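Long-range contact in SPCU (Pseudomonas aeruginosa, PDB 4AKX), which binds the phospholipase toxin ExoU and probably acts as its chaperone for type III secretion: residues L41-G47 against R83-E89. Numbering follows the deposited sequence.
Sequences LFVVELG and RLVLWAE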
loop_
_atom_site.group_PDB
_atom_site.type_symbol
_atom_site.label_atom_id
_atom_site.label_comp_id
_atom_site.label_asym_id
_atom_site.label_seq_id
_atom_site.Cartn_x
_atom_site.Cartn_y
_atom_site.Cartn_z
ATOM N N LEU A 41 -10.742 -18.132 1.625
ATOM C CA LEU A 41 -9.906 -16.968 1.633
ATOM C C LEU A 41 -9.116 -16.965 2.933
ATOM O O LEU A 41 -9.721 -16.789 4.001
ATOM C CB LEU A 41 -10.809 -15.747 1.622
ATOM C CG LEU A 41 -10.374 -14.398 1.047
ATOM C CD1 LEU A 41 -11.341 -13.308 1.477
ATOM C CD2 LEU A 41 -8.996 -14.039 1.492
ATOM N N PHE A 42 -7.786 -17.168 2.873
ATOM C CA PHE A 42 -6.973 -17.077 4.105
ATOM C C PHE A 42 -6.508 -15.658 4.262
ATOM O O PHE A 42 -6.168 -15.018 3.272
ATOM C CB PHE A 42 -5.751 -18.017 4.129
ATOM C CG PHE A 42 -6.073 -19.468 3.860
ATOM C CD1 PHE A 42 -7.363 -19.961 4.007
ATOM C CD2 PHE A 42 -5.069 -20.347 3.466
ATOM C CE1 PHE A 42 -7.654 -21.276 3.724
ATOM C CE2 PHE A 42 -5.363 -21.666 3.196
ATOM C CZ PHE A 42 -6.660 -22.122 3.321
ATOM N N VAL A 43 -6.440 -15.203 5.512
ATOM C CA VAL A 43 -6.181 -13.811 5.842
ATOM C C VAL A 43 -5.434 -13.745 7.168
ATOM O O VAL A 43 -5.728 -14.486 8.101
ATOM C CB VAL A 43 -7.502 -13.049 6.087
ATOM C CG1 VAL A 43 -7.229 -11.660 6.624
ATOM C CG2 VAL A 43 -8.345 -12.984 4.833
ATOM N N VAL A 44 -4.505 -12.815 7.275
ATOM C CA VAL A 44 -3.805 -12.590 8.521
ATOM C C VAL A 44 -3.828 -11.086 8.831
ATOM O O VAL A 44 -3.738 -10.242 7.941
ATOM C CB VAL A 44 -2.392 -13.191 8.463
ATOM C CG1 VAL A 44 -1.480 -12.582 9.508
ATOM C CG2 VAL A 44 -2.492 -14.679 8.676
ATOM N N GLU A 45 -4.030 -10.767 10.092
ATOM C CA GLU A 45 -4.311 -9.427 10.499
ATOM C C GLU A 45 -3.005 -8.838 11.021
ATOM O O GLU A 45 -2.236 -9.519 11.689
ATOM C CB GLU A 45 -5.388 -9.465 11.586
ATOM C CG GLU A 45 -5.747 -8.112 12.188
ATOM C CD GLU A 45 -5.158 -7.858 13.585
ATOM O OE1 GLU A 45 -4.771 -8.817 14.290
ATOM O OE2 GLU A 45 -5.106 -6.680 13.995
ATOM N N LEU A 46 -2.749 -7.577 10.706
ATOM C CA LEU A 46 -1.563 -6.914 11.185
ATOM C C LEU A 46 -1.831 -5.662 12.025
ATOM O O LEU A 46 -0.910 -4.908 12.297
ATOM C CB LEU A 46 -0.662 -6.573 10.009
ATOM C CG LEU A 46 0.181 -7.726 9.439
ATOM C CD1 LEU A 46 0.768 -7.377 8.077
ATOM C CD2 LEU A 46 1.300 -8.114 10.406
ATOM N N GLY A 47 -3.075 -5.442 12.453
ATOM C CA GLY A 47 -3.457 -4.160 13.086
ATOM C C GLY A 47 -3.892 -3.014 12.156
ATOM O O GLY A 47 -3.694 -3.048 10.934
ATOM N N ARG A 83 -7.885 -1.816 8.513
ATOM C CA ARG A 83 -7.075 -2.844 9.144
ATOM C C ARG A 83 -6.215 -3.478 8.109
ATOM O O ARG A 83 -6.714 -3.922 7.065
ATOM C CB ARG A 83 -7.949 -3.904 9.778
ATOM C CG ARG A 83 -7.177 -4.834 10.712
ATOM C CD ARG A 83 -8.095 -5.862 11.379
ATOM N NE ARG A 83 -9.081 -5.216 12.209
ATOM C CZ ARG A 83 -8.780 -4.634 13.352
ATOM N NH1 ARG A 83 -7.525 -4.637 13.770
ATOM N NH2 ARG A 83 -9.724 -4.048 14.071
ATOM N N LEU A 84 -4.911 -3.504 8.398
ATOM C CA LEU A 84 -3.883 -3.965 7.450
ATOM C C LEU A 84 -3.785 -5.483 7.439
ATOM O O LEU A 84 -3.642 -6.118 8.481
ATOM C CB LEU A 84 -2.535 -3.361 7.792
ATOM C CG LEU A 84 -1.765 -3.022 6.527
ATOM C CD1 LEU A 84 -0.549 -2.229 6.933
ATOM C CD2 LEU A 84 -1.335 -4.283 5.813
ATOM N N VAL A 85 -3.891 -6.060 6.255
ATOM C CA VAL A 85 -4.238 -7.458 6.122
ATOM C C VAL A 85 -3.363 -8.104 5.060
ATOM O O VAL A 85 -3.036 -7.478 4.043
ATOM C CB VAL A 85 -5.715 -7.607 5.718
ATOM C CG1 VAL A 85 -5.980 -8.996 5.187
ATOM C CG2 VAL A 85 -6.624 -7.308 6.887
ATOM N N LEU A 86 -2.936 -9.332 5.316
ATOM C CA LEU A 86 -2.281 -10.095 4.314
ATOM C C LEU A 86 -3.277 -11.135 3.992
ATOM O O LEU A 86 -3.892 -11.664 4.890
ATOM C CB LEU A 86 -1.069 -10.763 4.892
ATOM C CG LEU A 86 0.137 -9.873 5.076
ATOM C CD1 LEU A 86 1.116 -10.485 6.075
ATOM C CD2 LEU A 86 0.818 -9.671 3.747
ATOM N N TRP A 87 -3.462 -11.446 2.723
ATOM C CA TRP A 87 -4.412 -12.493 2.384
ATOM C C TRP A 87 -4.008 -13.228 1.182
ATOM O O TRP A 87 -3.193 -12.737 0.412
ATOM C CB TRP A 87 -5.809 -11.930 2.176
ATOM C CG TRP A 87 -5.934 -10.992 1.002
ATOM C CD1 TRP A 87 -5.641 -9.628 0.980
ATOM C CD2 TRP A 87 -6.425 -11.285 -0.324
ATOM N NE1 TRP A 87 -5.915 -9.080 -0.252
ATOM C CE2 TRP A 87 -6.392 -10.009 -1.073
ATOM C CE3 TRP A 87 -6.872 -12.418 -0.962
ATOM C CZ2 TRP A 87 -6.786 -9.916 -2.389
ATOM C CZ3 TRP A 87 -7.278 -12.312 -2.321
ATOM C CH2 TRP A 87 -7.225 -11.093 -3.010
ATOM N N ALA A 88 -4.550 -14.437 1.031
ATOM C CA ALA A 88 -4.411 -15.220 -0.198
ATOM C C ALA A 88 -5.707 -15.900 -0.415
ATOM O O ALA A 88 -6.551 -15.908 0.467
ATOM C CB ALA A 88 -3.301 -16.258 -0.073
ATOM N N GLU A 89 -5.831 -16.551 -1.553
ATOM C CA GLU A 89 -7.090 -17.092 -1.993
ATOM C C GLU A 89 -6.851 -18.514 -2.411
ATOM O O GLU A 89 -6.146 -18.780 -3.380
ATOM C CB GLU A 89 -7.592 -16.266 -3.180
ATOM C CG GLU A 89 -8.641 -16.929 -4.043
ATOM C CD GLU A 89 -9.897 -17.273 -3.269
ATOM O OE1 GLU A 89 -9.818 -17.294 -2.017
ATOM O OE2 GLU A 89 -10.957 -17.522 -3.905
#
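Val44 and Leu86 face each other as a hydrogen-bonded pair in this type III secretion chaperone. Their strands, 39-48 and 83-91, are adjacent inner strands of a five-stranded antiparallel sheet, order 20-25, 31-35, 39-48, 83-91, 75-78. Val44 N gives a bond of 2.7 Å to Leu86 O, and Leu86 N returns one to Val44 O. The Phe42-Ala88 pair is less even: Ala88 N to Phe42 O is well formed, while Phe42 N to Ala88 O is weak. Toward Gly47, Leu46 N bonds to Leu84 O, and Leu84 N to Gly47 O.

Phe42, Val44, Leu86 and Ala88 lie on one face, buried and apolar. Leu46 CD1 lies 3.7 Å from Leu86 CD1.

The other face carries Leu41, Val43, Glu45, Val85 and Trp87. Val43 CG1, anti to its own N (chi1 172°), extends to Val85 CG1. Leu41 CD2 sits 3.6 Å from Trp87 CE3.

Arg83 and Glu45 meet across the strands. Glu45 CG rests 3.4 Å from Arg83 CD. The Arg83 chain then bends at chi3 (-62°). Its NH1 makes a salt bridge to Glu45 OE2 at 3.2 Å, and the hydrogen bond within it is weak; the carboxylate and guanidinium planes are 65° apart. The same Glu45 OE2 also takes a weak bond from Gly47 N, 2.8 Å long.

Helix 97-118 covers the Phe42 face, with Leu107 on Phe42 and His111 on Val44 and Leu46. Glu609 of ExoU is the second partner of the guanidinium, through a salt bridge to Arg83 NH2. ExoU packs on the Trp87 face, where its Arg5 makes a cation-pi contact with Trp87, and Trp87 NE1 donates a hydrogen bond to Asn65 O of the second subunit.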